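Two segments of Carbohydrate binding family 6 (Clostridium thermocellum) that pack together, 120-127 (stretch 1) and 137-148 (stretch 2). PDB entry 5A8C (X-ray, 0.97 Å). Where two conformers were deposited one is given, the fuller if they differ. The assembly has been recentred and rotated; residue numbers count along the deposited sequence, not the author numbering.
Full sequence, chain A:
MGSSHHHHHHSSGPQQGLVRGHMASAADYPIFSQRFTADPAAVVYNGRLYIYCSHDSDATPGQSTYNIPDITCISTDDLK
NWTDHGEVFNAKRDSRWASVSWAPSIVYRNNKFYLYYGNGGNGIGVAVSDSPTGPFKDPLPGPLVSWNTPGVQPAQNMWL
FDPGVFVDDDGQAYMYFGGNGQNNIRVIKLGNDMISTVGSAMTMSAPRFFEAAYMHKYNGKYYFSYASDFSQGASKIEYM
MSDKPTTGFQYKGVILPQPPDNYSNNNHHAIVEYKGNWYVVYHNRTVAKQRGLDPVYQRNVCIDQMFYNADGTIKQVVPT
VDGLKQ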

ATOM      1  N   GLY A 120       0.325  10.967   7.932  1.00  6.89           N
ATOM      2  CA  GLY A 120       1.428  10.922   8.850  1.00  7.81           C
ATOM      3  C   GLY A 120       1.106  10.363  10.216  1.00  8.83           C
ATOM      4  O   GLY A 120       1.825  10.688  11.170  1.00 11.24           O
ATOM      5  N   GLY A 121       0.094   9.526  10.291  1.00  8.58           N
ATOM      6  CA  GLY A 121      -0.421   9.039  11.591  1.00  9.62           C
ATOM      7  C   GLY A 121      -1.541   9.879  12.186  1.00  9.34           C
ATOM      8  O   GLY A 121      -2.146   9.486  13.186  1.00 12.37           O
ATOM      9  N   ASN A 122      -1.807  11.046  11.609  1.00  9.23           N
ATOM     10  CA  ASN A 122      -2.829  11.989  12.041  0.70 10.01           C
ATOM     11  C   ASN A 122      -4.038  11.915  11.147  1.00  8.66           C
ATOM     12  O   ASN A 122      -4.379  12.864  10.443  1.00 10.49           O
ATOM     13  CB  ASN A 122      -2.285  13.405  12.057  0.70 12.22           C
ATOM     14  CG  ASN A 122      -0.982  13.504  12.764  0.70 16.59           C
ATOM     15  OD1 ASN A 122       0.048  13.926  12.180  0.70 21.84           O
ATOM     16  ND2 ASN A 122      -0.982  13.087  13.990  0.70 18.53           N
ATOM     17  N   GLY A 123      -4.692  10.738  11.139  1.00  9.23           N
ATOM     18  CA  GLY A 123      -5.865  10.506  10.335  1.00  8.61           C
ATOM     19  C   GLY A 123      -5.568   9.874   8.996  1.00  7.06           C
ATOM     20  O   GLY A 123      -4.494  10.043   8.412  1.00  7.68           O
ATOM     21  N   ILE A 124      -6.575   9.158   8.459  1.00  6.43           N
ATOM     22  CA  ILE A 124      -6.536   8.579   7.114  1.00  6.15           C
ATOM     23  C   ILE A 124      -7.601   9.282   6.267  1.00  5.96           C
ATOM     24  O   ILE A 124      -8.746   9.418   6.697  1.00  7.06           O
ATOM     25  CB  ILE A 124      -6.776   7.068   7.173  1.00  6.77           C
ATOM     26  CG1 ILE A 124      -5.600   6.382   7.862  1.00  7.75           C
ATOM     27  CG2 ILE A 124      -7.014   6.488   5.775  1.00  7.29           C
ATOM     28  CD1 ILE A 124      -5.827   4.942   8.218  1.00  9.15           C
ATOM     29  N   GLY A 125      -7.179   9.724   5.076  1.00  5.93           N
ATOM     30  CA  GLY A 125      -8.060  10.390   4.149  1.00  6.17           C
ATOM     31  C   GLY A 125      -8.451   9.565   2.936  1.00  5.63           C
ATOM     32  O   GLY A 125      -7.923   8.473   2.701  1.00  6.33           O
ATOM     33  N   VAL A 126      -9.378  10.136   2.188  1.00  6.12           N
ATOM     34  CA  VAL A 126      -9.783   9.606   0.881  1.00  6.33           C
ATOM     35  C   VAL A 126      -9.843  10.740  -0.110  1.00  6.37           C
ATOM     36  O   VAL A 126     -10.404  11.797   0.138  1.00  8.06           O
ATOM     37  CB  VAL A 126     -11.141   8.888   0.946  1.00  6.96           C
ATOM     38  CG1 VAL A 126     -12.265   9.800   1.465  1.00  8.03           C
ATOM     39  CG2 VAL A 126     -11.501   8.298  -0.423  1.00  7.59           C
ATOM     40  N   ALA A 127      -9.222  10.528  -1.276  1.00  6.71           N
ATOM     41  CA  ALA A 127      -9.309  11.470  -2.390  1.00  7.10           C
ATOM     42  C   ALA A 127      -9.914  10.763  -3.587  1.00  6.43           C
ATOM     43  O   ALA A 127      -9.779   9.546  -3.753  1.00  7.79           O
ATOM     44  CB  ALA A 127      -7.934  12.022  -2.709  1.00  8.52           C
ATOM     45  N   LYS A 137      -9.072  14.774  -5.388  1.00  7.34           N
ATOM     46  CA  LYS A 137      -9.465  15.759  -4.393  1.00  7.44           C
ATOM     47  C   LYS A 137     -10.154  15.052  -3.249  1.00  6.77           C
ATOM     48  O   LYS A 137     -11.045  14.216  -3.464  1.00  7.10           O
ATOM     49  CB  LYS A 137     -10.398  16.810  -4.981  1.00  8.49           C
ATOM     50  CG  LYS A 137      -9.790  17.699  -6.059  1.00  9.45           C
ATOM     51  CD  LYS A 137      -8.753  18.646  -5.505  1.00 10.39           C
ATOM     52  CE  LYS A 137      -8.218  19.600  -6.557  1.00 11.96           C
ATOM     53  NZ  LYS A 137      -7.293  20.586  -5.932  1.00 12.91           N
ATOM     54  N   ASP A 138      -9.774  15.384  -2.017  1.00  7.19           N
ATOM     55  CA  ASP A 138     -10.442  14.846  -0.828  1.00  7.12           C
ATOM     56  C   ASP A 138     -11.674  15.688  -0.546  1.00  7.08           C
ATOM     57  O   ASP A 138     -11.557  16.893  -0.348  1.00  7.91           O
ATOM     58  CB  ASP A 138      -9.455  14.816   0.349  1.00  7.55           C
ATOM     59  CG  ASP A 138     -10.046  14.307   1.648  1.00  7.97           C
ATOM     60  OD1 ASP A 138     -11.258  14.359   1.832  1.00  8.68           O
ATOM     61  OD2 ASP A 138      -9.220  13.759   2.459  1.00  8.94           O
ATOM     62  N   PRO A 139     -12.867  15.081  -0.612  1.00  7.22           N
ATOM     63  CA  PRO A 139     -14.123  15.862  -0.458  1.00  7.81           C
ATOM     64  C   PRO A 139     -14.489  16.182   0.968  1.00  7.64           C
ATOM     65  O   PRO A 139     -15.463  16.910   1.166  1.00  9.48           O
ATOM     66  CB  PRO A 139     -15.152  14.928  -1.063  1.00  9.01           C
ATOM     67  CG  PRO A 139     -14.642  13.539  -0.688  1.00  8.94           C
ATOM     68  CD  PRO A 139     -13.123  13.643  -0.811  1.00  7.88           C
ATOM     69  N   LEU A 140     -13.748  15.669   1.942  1.00  7.20           N
ATOM     70  CA  LEU A 140     -14.210  15.683   3.329  1.00  7.37           C
ATOM     71  C   LEU A 140     -13.552  16.818   4.119  1.00  7.44           C
ATOM     72  O   LEU A 140     -12.421  17.233   3.843  1.00  8.66           O
ATOM     73  CB  LEU A 140     -13.852  14.357   4.010  1.00  7.59           C
ATOM     74  CG  LEU A 140     -14.469  13.121   3.385  1.00  8.65           C
ATOM     75  CD1 LEU A 140     -14.096  11.886   4.198  1.00  8.98           C
ATOM     76  CD2 LEU A 140     -15.949  13.190   3.136  1.00 10.38           C
ATOM     77  N   PRO A 141     -14.220  17.283   5.167  1.00  8.03           N
ATOM     78  CA  PRO A 141     -13.636  18.327   6.010  1.00  8.59           C
ATOM     79  C   PRO A 141     -12.568  17.818   6.965  1.00  8.45           C
ATOM     80  O   PRO A 141     -11.849  18.627   7.561  1.00 10.77           O
ATOM     81  CB  PRO A 141     -14.847  18.879   6.768  1.00 10.08           C
ATOM     82  CG  PRO A 141     -15.797  17.727   6.833  1.00 10.46           C
ATOM     83  CD  PRO A 141     -15.631  17.011   5.529  1.00  9.13           C
ATOM     84  N   GLY A 142     -12.496  16.510   7.163  1.00  8.80           N
ATOM     85  CA  GLY A 142     -11.541  15.900   8.048  1.00  8.44           C
ATOM     86  C   GLY A 142     -11.284  14.479   7.616  1.00  8.52           C
ATOM     87  O   GLY A 142     -11.767  14.025   6.574  1.00  8.75           O
ATOM     88  N   PRO A 143     -10.499  13.758   8.411  1.00  8.27           N
ATOM     89  CA  PRO A 143     -10.164  12.368   8.044  1.00  8.08           C
ATOM     90  C   PRO A 143     -11.386  11.484   7.943  1.00  7.23           C
ATOM     91  O   PRO A 143     -12.328  11.591   8.744  1.00  9.38           O
ATOM     92  CB  PRO A 143      -9.209  11.935   9.129  1.00  9.65           C
ATOM     93  CG  PRO A 143      -9.290  12.922  10.193  1.00 11.17           C
ATOM     94  CD  PRO A 143      -9.828  14.187   9.654  1.00  8.95           C
ATOM     95  N   LEU A 144     -11.311  10.532   7.058  1.00  7.15           N
ATOM     96  CA  LEU A 144     -12.275   9.465   6.935  1.00  7.48           C
ATOM     97  C   LEU A 144     -12.226   8.574   8.197  1.00  7.46           C
ATOM     98  O   LEU A 144     -13.269   8.113   8.692  1.00  8.83           O
ATOM     99  CB  LEU A 144     -12.021   8.670   5.680  1.00  7.69           C
ATOM    100  CG  LEU A 144     -12.912   7.457   5.444  1.00  8.32           C
ATOM    101  CD1 LEU A 144     -14.376   7.838   5.346  1.00  9.50           C
ATOM    102  CD2 LEU A 144     -12.500   6.737   4.166  1.00  9.03           C
ATOM    103  N   VAL A 145     -11.011   8.267   8.650  1.00  7.60           N
ATOM    104  CA  VAL A 145     -10.797   7.489   9.856  1.00  8.26           C
ATOM    105  C   VAL A 145      -9.804   8.247  10.738  1.00  8.31           C
ATOM    106  O   VAL A 145      -8.779   8.720  10.254  1.00  8.18           O
ATOM    107  CB  VAL A 145     -10.237   6.072   9.512  1.00  9.69           C
ATOM    108  CG1 VAL A 145      -9.928   5.313  10.799  1.00 12.11           C
ATOM    109  CG2 VAL A 145     -11.237   5.287   8.664  1.00 11.10           C
ATOM    110  N   SER A 146     -10.161   8.407  12.020  1.00 11.59           N
ATOM    111  CA  SER A 146      -9.381   9.232  12.943  1.00 14.07           C
ATOM    112  C   SER A 146      -9.250   8.419  14.243  1.00 12.89           C
ATOM    113  O   SER A 146      -9.864   7.351  14.421  1.00 12.78           O
ATOM    114  CB  SER A 146     -10.146  10.569  13.236  1.00 15.72           C
ATOM    115  OG  SER A 146     -11.201  10.376  14.131  1.00 18.19           O
ATOM    116  N   TRP A 147      -8.475   8.993  15.152  1.00 14.55           N
ATOM    117  CA  TRP A 147      -8.367   8.427  16.478  1.00 15.58           C
ATOM    118  C   TRP A 147      -9.720   8.313  17.183  1.00 14.97           C
ATOM    119  O   TRP A 147      -9.850   7.522  18.117  1.00 20.02           O
ATOM    120  CB  TRP A 147      -7.429   9.282  17.346  1.00 17.37           C
ATOM    121  CG  TRP A 147      -6.060   9.105  16.968  1.00 20.68           C
ATOM    122  CD1 TRP A 147      -5.214  10.007  16.377  1.00 25.93           C
ATOM    123  CD2 TRP A 147      -5.317   7.919  17.153  1.00 20.87           C
ATOM    124  NE1 TRP A 147      -3.976   9.435  16.165  1.00 27.76           N
ATOM    125  CE2 TRP A 147      -4.013   8.146  16.647  1.00 23.56           C
ATOM    126  CE3 TRP A 147      -5.618   6.687  17.732  1.00 23.46           C
ATOM    127  CZ2 TRP A 147      -3.035   7.193  16.714  1.00 21.39           C
ATOM    128  CZ3 TRP A 147      -4.643   5.729  17.766  1.00 26.70           C
ATOM    129  CH2 TRP A 147      -3.359   5.996  17.277  1.00 25.62           C
ATOM    130  N   ASN A 148     -10.689   9.151  16.793  1.00 15.66           N
ATOM    131  CA  ASN A 148     -11.998   9.134  17.433  1.00 17.00           C
ATOM    132  C   ASN A 148     -13.036   8.275  16.727  1.00 16.16           C
ATOM    133  O   ASN A 148     -14.158   8.183  17.219  1.00 18.78           O
ATOM    134  CB  ASN A 148     -12.468  10.583  17.578  1.00 21.51           C
ATOM    135  CG  ASN A 148     -11.657  11.349  18.607  1.00 27.08           C
ATOM    136  OD1 ASN A 148     -11.261  10.791  19.644  1.00 32.38           O
ATOM    137  ND2 ASN A 148     -11.395  12.627  18.332  1.00 32.73           N
TER
HETATM  138  O   HOH W   1     -10.632  12.318   4.470  1.00  8.59           O

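Two short segments of one chain pack here, burying 543 Å² between them, both sides summed. Stretch 1 ends in a strand, Ile124 to Ala127. Stretch 2 has no regular secondary structure. It meets the strand at a single bridge and again where Asp138 lies beside Ala127. Val126 and Ile124 have the most surface covered by the partner stretch.

Ile124 carries the main polar link. It pairs with Val145 in a single antiparallel bridge, with the two CA atoms 5.2 Å apart. Ile124 N donates to Val145 O at 2.9 Å, and Val145 N donates back to Ile124 O at 3.2 Å. Both bonds are nearly straight. Ile124 O also accepts a weak, bent bond from Leu144 N at 2.8 Å. The backbone polar groups of the bridge are therefore paired as they are buried. Both CA-to-CB bonds point sideways, and Ile124 CB lies 4.3 Å from Val145 CB. Two beta-branched residues suit this extended pair, because each places carbon close to its main chain. Ile124 has rotamer m at chi1 and t at chi2; Val145 is t.

Val126 supplies the apolar link. Its chi1 is p, and CG1 lies 3.9 Å from Leu140 CD1 and 4.1 Å from Leu144 CD2. Both leucines direct CA-to-CB toward stretch 1. Together the three aliphatic side chains form a small apolar patch; Val126 is buried and the two leucines are partly exposed. Val126 O faces a different set of neighbours. Asp138 CA makes a CA-H...O contact with Val126 O at 3.2 Å, and Pro139 CD lies 3.4 Å from the same Val126 O.

Asp138 bonds within its own loop. Its OD1 accepts a hydrogen bond from Leu140 N at 2.8 Å. A water joins the stretches on the other carboxylate oxygen. It donates to Asp138 OD2 at 2.8 Å and to Gly142 O at 2.9 Å, and accepts a weak bond from Val126 N at 3.4 Å. The carboxylate oxygens do not bond to Val126 O, since all are acceptors.

Ala127 CA lies 3.9 Å from Asp138 CA and makes a CA-H...O contact with Lys137 O at 3.4 Å. Its CB points sideways and lies 4.4 Å from Asp138 CB. Lys137 points its CA-to-CB bond away and contributes through its backbone.

At the other end, Gly123 packs closely under stretch 2. Its CA lies 3.8 Å from Pro143 CB and makes a CA-H...O contact with Val145 O at 3.4 Å. A CB here would come within 2.8 Å of Pro143 CB, a clash, and the backbone angles alone also call for glycine. Gly125 is less strictly confined: a CB would be tight, 3.0 Å from Asp138 OD2. The end of the Trp147 side chain comes nearer to stretch 1, placing Trp147 NE1 3.5 Å from Gly121 O, which lies oblique to the ring.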